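PDB 4NZJ: putative alpha-galactosidase from Bacteroides fragilis, which probably hydrolyses terminal, non-reducing alpha-D-galactose residues from alpha-D-galactosides, as a member of glycosyl hydrolase family 27. Local coordinates for residues 141-146 with 189-194; 182-187 with 216-221; 233-238 with 251-256. All blocks are in the same frame, centred on the assembly; numbering follows the deposited sequence. Where two conformers were deposited one is given.

All three contacts lie in the TIM barrel and run from its rim to its outer layer. Contact 1 ties the loop after strand 138-140 to the loop after strand 180-186. Contact 2 pairs strand 180-186 with strand 216-220, and contact 3 packs helix 228-243 on strand 250-254, the next strand round the sheet. Along the chain contacts 1 and 2 interlock, their segments alternating, while contact 3 follows both. The centre of contact 2 is about 9 Å from that of contact 1 and about 8 Å from that of contact 3; the centres of contacts 1 and 3 are about 15 Å apart. Neighbouring strands, loops and an outer helix thus form one continuous sector.

Contact 1 (141-146 with 189-194); sequences IDDFWQ and EKTCGG
Asp143 grips the turn of residues 191-194 with both carboxylate oxygens. The hydroxyl of Thr191 donates to the syn lone pair of Asp143 OD1, 2.9 Å from Thr191 OG1, and the same OD1 accepts the backbone N-H of Phe144 on its anti side, tilted 34° out of the carboxylate plane. The other oxygen takes the N-H of Gly193, N to OD2 2.9 Å and 142° at the hydrogen, and is hydrogen-bonded to a bound glycerol. With CG anti to the backbone N (chi1 -156°), the aspartate carries its carboxylate past the Thr191 side chain to the turn. Threonine suits its place because OG1 can give and receive: it also accepts from Val195 N, and weakly from Gly194 N. Gly194 N to Thr191 O, 3.0 Å, closes the type I turn. Gly193, lacking a side chain, admits the Phe144 ring, CZ lying 3.4 Å from Gly193 CA. Gln146 meets the turn tip to tip, NE2 being 3.8 Å from Thr191 CG2; NE2 also donates to Cys196 O. Both loops follow barrel strands, and their contact lies at the C-terminal rim of the TIM barrel, where active sites of this fold lie; the glycerol is consistent with a pocket there.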
loop_
_atom_site.group_PDB
_atom_site.type_symbol
_atom_site.label_atom_id
_atom_site.label_comp_id
_atom_site.label_asym_id
_atom_site.label_seq_id
_atom_site.Cartn_x
_atom_site.Cartn_y
_atom_site.Cartn_z
ATOM N N ILE A 141 2.701 -5.432 -12.309
ATOM C CA ILE A 141 3.307 -6.507 -13.076
ATOM C C ILE A 141 4.682 -6.757 -12.471
ATOM O O ILE A 141 5.439 -5.816 -12.216
ATOM C CB ILE A 141 3.440 -6.108 -14.569
ATOM C CG1 ILE A 141 2.053 -5.906 -15.178
ATOM C CG2 ILE A 141 4.228 -7.143 -15.358
ATOM C CD1 ILE A 141 2.069 -5.397 -16.604
ATOM N N ASP A 142 4.999 -8.022 -12.233
ATOM C CA ASP A 142 6.281 -8.391 -11.650
ATOM C C ASP A 142 7.225 -8.936 -12.736
ATOM O O ASP A 142 7.149 -8.511 -13.887
ATOM C CB ASP A 142 6.064 -9.367 -10.487
ATOM C CG ASP A 142 7.179 -9.291 -9.446
ATOM O OD1 ASP A 142 7.149 -8.374 -8.590
ATOM O OD2 ASP A 142 8.091 -10.142 -9.499
ATOM N N ASP A 143 8.109 -9.867 -12.379
ATOM C CA ASP A 143 9.187 -10.326 -13.262
ATOM C C ASP A 143 8.623 -11.115 -14.459
ATOM O O ASP A 143 7.487 -11.595 -14.425
ATOM C CB ASP A 143 10.140 -11.203 -12.422
ATOM C CG ASP A 143 11.567 -11.292 -12.969
ATOM O OD1 ASP A 143 11.883 -10.791 -14.067
ATOM O OD2 ASP A 143 12.389 -11.903 -12.240
ATOM N N PHE A 144 9.428 -11.238 -15.516
ATOM C CA PHE A 144 9.106 -12.038 -16.715
ATOM C C PHE A 144 8.057 -11.444 -17.670
ATOM O O PHE A 144 7.533 -12.168 -18.521
ATOM C CB PHE A 144 8.681 -13.476 -16.366
ATOM C CG PHE A 144 9.746 -14.301 -15.701
ATOM C CD1 PHE A 144 9.855 -14.328 -14.320
ATOM C CD2 PHE A 144 10.593 -15.098 -16.455
ATOM C CE1 PHE A 144 10.807 -15.119 -13.702
ATOM C CE2 PHE A 144 11.553 -15.887 -15.845
ATOM C CZ PHE A 144 11.659 -15.893 -14.469
ATOM N N TRP A 145 7.758 -10.151 -17.561
ATOM C CA TRP A 145 6.980 -9.474 -18.612
ATOM C C TRP A 145 7.842 -9.267 -19.868
ATOM O O TRP A 145 7.320 -9.097 -20.973
ATOM C CB TRP A 145 6.422 -8.133 -18.121
ATOM C CG TRP A 145 7.481 -7.150 -17.764
ATOM C CD1 TRP A 145 8.027 -6.942 -16.532
ATOM C CD2 TRP A 145 8.136 -6.241 -18.654
ATOM N NE1 TRP A 145 8.997 -5.962 -16.603
ATOM C CE2 TRP A 145 9.080 -5.519 -17.897
ATOM C CE3 TRP A 145 8.028 -5.981 -20.027
ATOM C CZ2 TRP A 145 9.902 -4.544 -18.463
ATOM C CZ3 TRP A 145 8.842 -5.010 -20.585
ATOM C CH2 TRP A 145 9.768 -4.306 -19.804
ATOM N N GLN A 146 9.157 -9.265 -19.669
ATOM C CA GLN A 146 10.138 -9.031 -20.727
ATOM C C GLN A 146 10.871 -10.312 -21.114
ATOM O O GLN A 146 10.880 -11.289 -20.353
ATOM C CB GLN A 146 11.150 -7.964 -20.285
ATOM C CG GLN A 146 12.150 -8.387 -19.204
ATOM C CD GLN A 146 11.615 -8.234 -17.785
ATOM O OE1 GLN A 146 10.613 -8.858 -17.409
ATOM N NE2 GLN A 146 12.285 -7.402 -16.983
ATOM N N GLU A 189 22.247 -6.652 -15.200
ATOM C CA GLU A 189 22.039 -7.093 -16.571
ATOM C C GLU A 189 20.862 -8.081 -16.650
ATOM O O GLU A 189 20.170 -8.162 -17.664
ATOM C CB GLU A 189 23.331 -7.725 -17.112
ATOM C CG GLU A 189 24.540 -6.784 -17.138
ATOM C CD GLU A 189 25.296 -6.672 -15.811
ATOM O OE1 GLU A 189 24.827 -7.195 -14.774
ATOM O OE2 GLU A 189 26.380 -6.046 -15.804
ATOM N N LYS A 190 20.643 -8.829 -15.567
ATOM C CA LYS A 190 19.572 -9.826 -15.509
ATOM C C LYS A 190 18.759 -9.694 -14.225
ATOM O O LYS A 190 19.302 -9.361 -13.168
ATOM C CB LYS A 190 20.155 -11.235 -15.585
ATOM C CG LYS A 190 20.894 -11.548 -16.875
ATOM C CD LYS A 190 19.938 -11.783 -18.029
ATOM C CE LYS A 190 20.692 -12.226 -19.275
ATOM N NZ LYS A 190 19.786 -12.817 -20.295
ATOM N N THR A 191 17.462 -9.978 -14.316
ATOM C CA THR A 191 16.584 -9.925 -13.149
ATOM C C THR A 191 16.774 -11.167 -12.283
ATOM O O THR A 191 17.511 -12.079 -12.651
ATOM C CB THR A 191 15.095 -9.870 -13.553
ATOM O OG1 THR A 191 14.721 -11.107 -14.178
ATOM C CG2 THR A 191 14.811 -8.702 -14.495
ATOM N N CYS A 192 16.077 -11.200 -11.147
ATOM C CA CYS A 192 16.101 -12.378 -10.278
ATOM C C CYS A 192 15.734 -13.642 -11.054
ATOM O O CYS A 192 16.396 -14.674 -10.907
ATOM C CB CYS A 192 15.165 -12.206 -9.081
ATOM S SG CYS A 192 15.583 -10.821 -7.998
ATOM N N GLY A 193 14.705 -13.552 -11.894
ATOM C CA GLY A 193 14.255 -14.683 -12.706
ATOM C C GLY A 193 15.120 -15.016 -13.910
ATOM O O GLY A 193 14.953 -16.070 -14.530
ATOM N N GLY A 194 16.031 -14.113 -14.260
ATOM C CA GLY A 194 16.977 -14.348 -15.342
ATOM C C GLY A 194 16.561 -13.757 -16.683
ATOM O O GLY A 194 17.050 -14.195 -17.724
#

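Contact 2 (182-187 with 216-221); sequences GIYSDA and LLKYDY
The ring edge of Tyr184 crosses the extended Lys218 chain obliquely, CD2 meeting CD at 3.9 Å, near the ring plane; the long methylene chain gives the ring an apolar surface. With CG anti to the backbone N (chi1 170°), the ring reaches along the sheet to Asp220, where its hydroxyl donates to OD2 over 2.7 Å. The carboxylate stands at 88° to the ring. Asp220 CB fills the notch between Tyr184 OH and Asp186 OD2, 3.3 Å from the latter. Lys218 NZ goes on to Asp142 in a salt bridge, and both it and Asp220 OD2 bind a glycerol. At the start of the pair, Gly182 offers a bare CA, and Leu216 CD2 lies beside it at 4.0 Å.

The face bearing Ile183, Leu217, Ser185 and Tyr219 is mostly apolar, and Ser185 OG is satisfied there by Ser198. Leu217 CD1 settles by Ile183 CG2, at 3.8 Å, and against the backbone N of Ser185. The Tyr219 ring packs against the backbone from Ser185 to Ala187, with Ala187 N over one face; the small methyl of Ala187 rests on CE2 at 3.6 Å. Helix 202-212 covers Ile183 and Leu217.

Five backbone bonds, from Ile183 N to Leu216 O through to Ala187 N to Asp220 O, lock the register of this parallel pair, the two strands of a beta-alpha-beta unit in a TIM barrel.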
loop_
_atom_site.group_PDB
_atom_site.type_symbol
_atom_site.label_atom_id
_atom_site.label_comp_id
_atom_site.label_asym_id
_atom_site.label_seq_id
_atom_site.Cartn_x
_atom_site.Cartn_y
_atom_site.Cartn_z
ATOM N N GLY A 182 2.003 -0.814 -12.270
ATOM C CA GLY A 182 3.379 -1.035 -11.862
ATOM C C GLY A 182 4.095 -2.014 -12.775
ATOM O O GLY A 182 3.474 -2.897 -13.378
ATOM N N ILE A 183 5.412 -1.843 -12.881
ATOM C CA ILE A 183 6.240 -2.724 -13.678
ATOM C C ILE A 183 7.493 -3.030 -12.869
ATOM O O ILE A 183 7.704 -2.455 -11.803
ATOM C CB ILE A 183 6.557 -2.109 -15.066
ATOM C CG1 ILE A 183 6.849 -3.203 -16.105
ATOM C CG2 ILE A 183 7.689 -1.092 -14.987
ATOM C CD1 ILE A 183 6.553 -2.765 -17.518
ATOM N N TYR A 184 8.293 -3.957 -13.375
ATOM C CA TYR A 184 9.401 -4.515 -12.629
ATOM C C TYR A 184 10.667 -4.505 -13.466
ATOM O O TYR A 184 10.650 -4.866 -14.644
ATOM C CB TYR A 184 9.054 -5.955 -12.236
ATOM C CG TYR A 184 10.199 -6.755 -11.660
ATOM C CD1 TYR A 184 11.109 -7.388 -12.487
ATOM C CD2 TYR A 184 10.374 -6.874 -10.282
ATOM C CE1 TYR A 184 12.164 -8.117 -11.970
ATOM C CE2 TYR A 184 11.430 -7.600 -9.752
ATOM C CZ TYR A 184 12.322 -8.223 -10.603
ATOM O OH TYR A 184 13.380 -8.953 -10.104
ATOM N N SER A 185 11.779 -4.119 -12.853
ATOM C CA SER A 185 13.083 -4.379 -13.438
ATOM C C SER A 185 14.096 -4.597 -12.321
ATOM O O SER A 185 13.721 -4.785 -11.157
ATOM C CB SER A 185 13.514 -3.255 -14.372
ATOM O OG SER A 185 14.674 -3.636 -15.100
ATOM N N ASP A 186 15.373 -4.610 -12.679
ATOM C CA ASP A 186 16.433 -4.988 -11.755
ATOM C C ASP A 186 17.673 -4.172 -12.095
ATOM O O ASP A 186 17.947 -3.917 -13.280
ATOM C CB ASP A 186 16.703 -6.486 -11.920
ATOM C CG ASP A 186 17.607 -7.058 -10.856
ATOM O OD1 ASP A 186 18.823 -6.779 -10.896
ATOM O OD2 ASP A 186 17.101 -7.824 -10.003
ATOM N N ALA A 187 18.426 -3.797 -11.063
ATOM C CA ALA A 187 19.643 -2.988 -11.209
ATOM C C ALA A 187 20.859 -3.830 -11.592
ATOM O O ALA A 187 21.930 -3.732 -10.978
ATOM C CB ALA A 187 19.913 -2.223 -9.926
ATOM N N LEU A 216 4.487 3.069 -11.609
ATOM C CA LEU A 216 5.321 2.572 -10.522
ATOM C C LEU A 216 6.361 1.621 -11.086
ATOM O O LEU A 216 6.057 0.814 -11.962
ATOM C CB LEU A 216 4.448 1.872 -9.469
ATOM C CG LEU A 216 5.138 1.195 -8.273
ATOM C CD1 LEU A 216 4.223 1.172 -7.053
ATOM C CD2 LEU A 216 5.588 -0.216 -8.622
ATOM N N LEU A 217 7.587 1.734 -10.582
ATOM C CA LEU A 217 8.655 0.791 -10.891
ATOM C C LEU A 217 9.142 0.144 -9.610
ATOM O O LEU A 217 9.566 0.846 -8.689
ATOM C CB LEU A 217 9.831 1.499 -11.561
ATOM C CG LEU A 217 11.063 0.616 -11.804
ATOM C CD1 LEU A 217 10.726 -0.510 -12.771
ATOM C CD2 LEU A 217 12.257 1.420 -12.296
ATOM N N LYS A 218 9.069 -1.185 -9.567
ATOM C CA LYS A 218 9.742 -1.981 -8.554
ATOM C C LYS A 218 11.115 -2.340 -9.110
ATOM O O LYS A 218 11.217 -2.944 -10.179
ATOM C CB LYS A 218 8.940 -3.246 -8.237
ATOM C CG LYS A 218 9.652 -4.198 -7.286
ATOM C CD LYS A 218 8.837 -5.450 -7.020
ATOM C CE LYS A 218 9.699 -6.552 -6.413
ATOM N NZ LYS A 218 8.995 -7.864 -6.454
ATOM N N TYR A 219 12.164 -1.979 -8.380
ATOM C CA TYR A 219 13.527 -2.104 -8.882
ATOM C C TYR A 219 14.335 -3.006 -7.955
ATOM O O TYR A 219 14.734 -2.613 -6.859
ATOM C CB TYR A 219 14.150 -0.717 -9.027
ATOM C CG TYR A 219 15.277 -0.602 -10.038
ATOM C CD1 TYR A 219 15.174 -1.180 -11.306
ATOM C CD2 TYR A 219 16.430 0.131 -9.747
ATOM C CE1 TYR A 219 16.191 -1.055 -12.234
ATOM C CE2 TYR A 219 17.452 0.267 -10.677
ATOM C CZ TYR A 219 17.327 -0.328 -11.922
ATOM O OH TYR A 219 18.335 -0.194 -12.856
ATOM N N ASP A 220 14.548 -4.228 -8.421
ATOM C CA ASP A 220 15.142 -5.309 -7.645
ATOM C C ASP A 220 16.666 -5.256 -7.739
ATOM O O ASP A 220 17.219 -4.579 -8.610
ATOM C CB ASP A 220 14.625 -6.636 -8.217
ATOM C CG ASP A 220 14.500 -7.730 -7.186
ATOM O OD1 ASP A 220 15.144 -7.663 -6.117
ATOM O OD2 ASP A 220 13.730 -8.677 -7.470
ATOM N N TYR A 221 17.338 -5.980 -6.848
ATOM C CA TYR A 221 18.790 -5.896 -6.739
ATOM C C TYR A 221 19.502 -7.228 -6.969
ATOM O O TYR A 221 20.667 -7.379 -6.598
ATOM C CB TYR A 221 19.198 -5.277 -5.386
ATOM C CG TYR A 221 20.567 -4.651 -5.451
ATOM C CD1 TYR A 221 20.810 -3.569 -6.289
ATOM C CD2 TYR A 221 21.632 -5.160 -4.711
ATOM C CE1 TYR A 221 22.065 -3.002 -6.384
ATOM C CE2 TYR A 221 22.889 -4.601 -4.802
ATOM C CZ TYR A 221 23.102 -3.525 -5.642
ATOM O OH TYR A 221 24.351 -2.975 -5.756
#

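Contact 3 (233-238 with 251-256)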
loop_
_atom_site.group_PDB
_atom_site.type_symbol
_atom_site.label_atom_id
_atom_site.label_comp_id
_atom_site.label_asym_id
_atom_site.label_seq_id
_atom_site.Cartn_x
_atom_site.Cartn_y
_atom_site.Cartn_z
ATOM N N GLU A 233 24.356 4.068 -5.689
ATOM C CA GLU A 233 24.566 4.742 -6.978
ATOM C C GLU A 233 23.646 4.196 -8.067
ATOM O O GLU A 233 23.091 4.970 -8.857
ATOM C CB GLU A 233 26.024 4.624 -7.444
ATOM C CG GLU A 233 27.038 5.397 -6.611
ATOM C CD GLU A 233 26.917 6.909 -6.724
ATOM O OE1 GLU A 233 26.131 7.404 -7.561
ATOM O OE2 GLU A 233 27.627 7.607 -5.967
ATOM N N ARG A 234 23.476 2.877 -8.111
ATOM C CA ARG A 234 22.592 2.253 -9.103
ATOM C C ARG A 234 21.137 2.671 -8.888
ATOM O O ARG A 234 20.406 2.942 -9.846
ATOM C CB ARG A 234 22.727 0.728 -9.081
ATOM C CG ARG A 234 24.090 0.241 -9.542
ATOM C CD ARG A 234 24.098 -1.250 -9.836
ATOM N NE ARG A 234 25.438 -1.687 -10.215
ATOM C CZ ARG A 234 25.734 -2.836 -10.819
ATOM N NH1 ARG A 234 24.794 -3.714 -11.141
ATOM N NH2 ARG A 234 26.998 -3.104 -11.113
ATOM N N TYR A 235 20.721 2.749 -7.629
ATOM C CA TYR A 235 19.377 3.224 -7.314
ATOM C C TYR A 235 19.237 4.710 -7.620
ATOM O O TYR A 235 18.221 5.134 -8.155
ATOM C CB TYR A 235 18.988 2.892 -5.870
ATOM C CG TYR A 235 18.517 1.466 -5.744
ATOM C CD1 TYR A 235 17.278 1.083 -6.248
ATOM C CD2 TYR A 235 19.325 0.486 -5.174
ATOM C CE1 TYR A 235 16.848 -0.227 -6.171
ATOM C CE2 TYR A 235 18.899 -0.828 -5.088
ATOM C CZ TYR A 235 17.663 -1.179 -5.591
ATOM O OH TYR A 235 17.239 -2.484 -5.513
ATOM N N ALA A 236 20.266 5.496 -7.317
ATOM C CA ALA A 236 20.227 6.927 -7.636
ATOM C C ALA A 236 20.105 7.168 -9.142
ATOM O O ALA A 236 19.363 8.045 -9.572
ATOM C CB ALA A 236 21.447 7.636 -7.080
ATOM N N LYS A 237 20.843 6.390 -9.929
ATOM C CA LYS A 237 20.833 6.503 -11.391
ATOM C C LYS A 237 19.435 6.269 -11.963
ATOM O O LYS A 237 18.954 7.054 -12.787
ATOM C CB LYS A 237 21.819 5.499 -11.998
ATOM C CG LYS A 237 21.855 5.457 -13.521
ATOM C CD LYS A 237 22.579 6.647 -14.113
ATOM C CE LYS A 237 22.555 6.593 -15.636
ATOM N NZ LYS A 237 23.179 5.351 -16.175
HETATM N N MSE A 238 18.778 5.196 -11.529
HETATM C CA MSE A 238 17.423 4.911 -12.013
HETATM C C MSE A 238 16.459 5.961 -11.506
HETATM O O MSE A 238 15.532 6.341 -12.216
HETATM C CB MSE A 238 16.967 3.496 -11.645
HETATM C CG MSE A 238 15.516 3.195 -12.031
HETATM SE SE MSE A 238 15.153 3.457 -13.960
HETATM C CE MSE A 238 15.613 1.636 -14.549
ATOM N N TYR A 251 8.696 4.957 -7.120
ATOM C CA TYR A 251 9.945 4.221 -7.165
ATOM C C TYR A 251 10.043 3.328 -5.929
ATOM O O TYR A 251 10.227 3.813 -4.812
ATOM C CB TYR A 251 11.100 5.218 -7.225
ATOM C CG TYR A 251 12.471 4.665 -7.533
ATOM C CD1 TYR A 251 12.651 3.429 -8.158
ATOM C CD2 TYR A 251 13.600 5.424 -7.243
ATOM C CE1 TYR A 251 13.928 2.960 -8.447
ATOM C CE2 TYR A 251 14.869 4.967 -7.530
ATOM C CZ TYR A 251 15.028 3.738 -8.135
ATOM O OH TYR A 251 16.303 3.294 -8.422
ATOM N N SER A 252 9.884 2.027 -6.152
ATOM C CA SER A 252 9.911 1.015 -5.100
ATOM C C SER A 252 11.276 0.326 -5.105
ATOM O O SER A 252 11.645 -0.345 -6.068
ATOM C CB SER A 252 8.770 0.013 -5.330
ATOM O OG SER A 252 8.906 -1.162 -4.549
ATOM N N VAL A 253 12.029 0.523 -4.030
ATOM C CA VAL A 253 13.381 -0.008 -3.896
ATOM C C VAL A 253 13.315 -1.391 -3.256
ATOM O O VAL A 253 12.674 -1.576 -2.223
ATOM C CB VAL A 253 14.240 0.967 -3.064
ATOM C CG1 VAL A 253 15.584 0.356 -2.677
ATOM C CG2 VAL A 253 14.436 2.256 -3.844
ATOM N N CYS A 254 13.964 -2.371 -3.884
ATOM C CA CYS A 254 13.941 -3.738 -3.392
ATOM C C CYS A 254 15.343 -4.342 -3.365
ATOM O O CYS A 254 15.785 -4.965 -4.336
ATOM C CB CYS A 254 12.995 -4.580 -4.253
ATOM S SG CYS A 254 12.848 -6.292 -3.726
ATOM N N GLU A 255 16.048 -4.130 -2.254
ATOM C CA GLU A 255 17.352 -4.761 -2.034
ATOM C C GLU A 255 17.372 -5.521 -0.692
ATOM O O GLU A 255 18.433 -5.780 -0.116
ATOM C CB GLU A 255 18.512 -3.753 -2.207
ATOM C CG GLU A 255 18.507 -2.522 -1.303
ATOM C CD GLU A 255 18.732 -2.857 0.151
ATOM O OE1 GLU A 255 19.900 -3.089 0.546
ATOM O OE2 GLU A 255 17.736 -2.906 0.904
ATOM N N TRP A 256 16.172 -5.871 -0.226
ATOM C CA TRP A 256 15.933 -6.816 0.879
ATOM C C TRP A 256 16.441 -6.354 2.241
ATOM O O TRP A 256 16.616 -7.169 3.145
ATOM C CB TRP A 256 16.482 -8.205 0.552
ATOM C CG TRP A 256 16.314 -8.551 -0.870
ATOM C CD1 TRP A 256 15.144 -8.796 -1.525
ATOM C CD2 TRP A 256 17.355 -8.659 -1.839
ATOM N NE1 TRP A 256 15.399 -9.061 -2.856
ATOM C CE2 TRP A 256 16.750 -8.985 -3.069
ATOM C CE3 TRP A 256 18.748 -8.525 -1.783
ATOM C CZ2 TRP A 256 17.490 -9.176 -4.237
ATOM C CZ3 TRP A 256 19.481 -8.715 -2.943
ATOM C CH2 TRP A 256 18.849 -9.037 -4.153
#
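Helix 228-243 packing back on strand 250-254 is the second half of a beta-alpha-beta unit of the TIM barrel, begun by strand 216-220. The helix segment runs nearly antiparallel to the strand segment, at 164°, with their axes 10.6 Å apart, and large side chains bridge that gap.

Two tyrosines do most of the work. Tyr251, its CG anti to the backbone N (chi1 -169°), points from the strand into the helix, and its hydroxyl donates to the backbone O of Tyr235, OH to O 2.7 Å. The bond lies in the carbonyl plane, on a lone pair, so a buried hydroxyl is satisfied by the helix backbone itself. A tyrosine suits this place because its ring is long enough to span the layers and its tip can still donate. Met238, present as selenomethionine, passes the tip of Tyr251 at a slant, CB 3.3 Å from OH and CG 3.9 Å from CE1, before its chain bends at chi2 and chi3 away from strand 250-254, toward Tyr219.

Tyr235 reaches the other way, from helix to strand, with Tyr251 OH near its plane at the ring edge. Its own hydroxyl is hydrogen-bonded to Tyr219 O, which ties the helix to the neighbouring strand as well. At the far end of the ring lies Glu255 CB, 3.8 Å from Tyr235 OH, while the carboxylate of Glu255 turns off to a salt bridge with Arg259. Beta-branched Val253 offers two methyls: CG2 approaches Tyr235 CD1, and CG1 sits over the face of the Tyr235 ring in a CH-pi contact, 3.9 Å from the centroid and 17° off the ring normal.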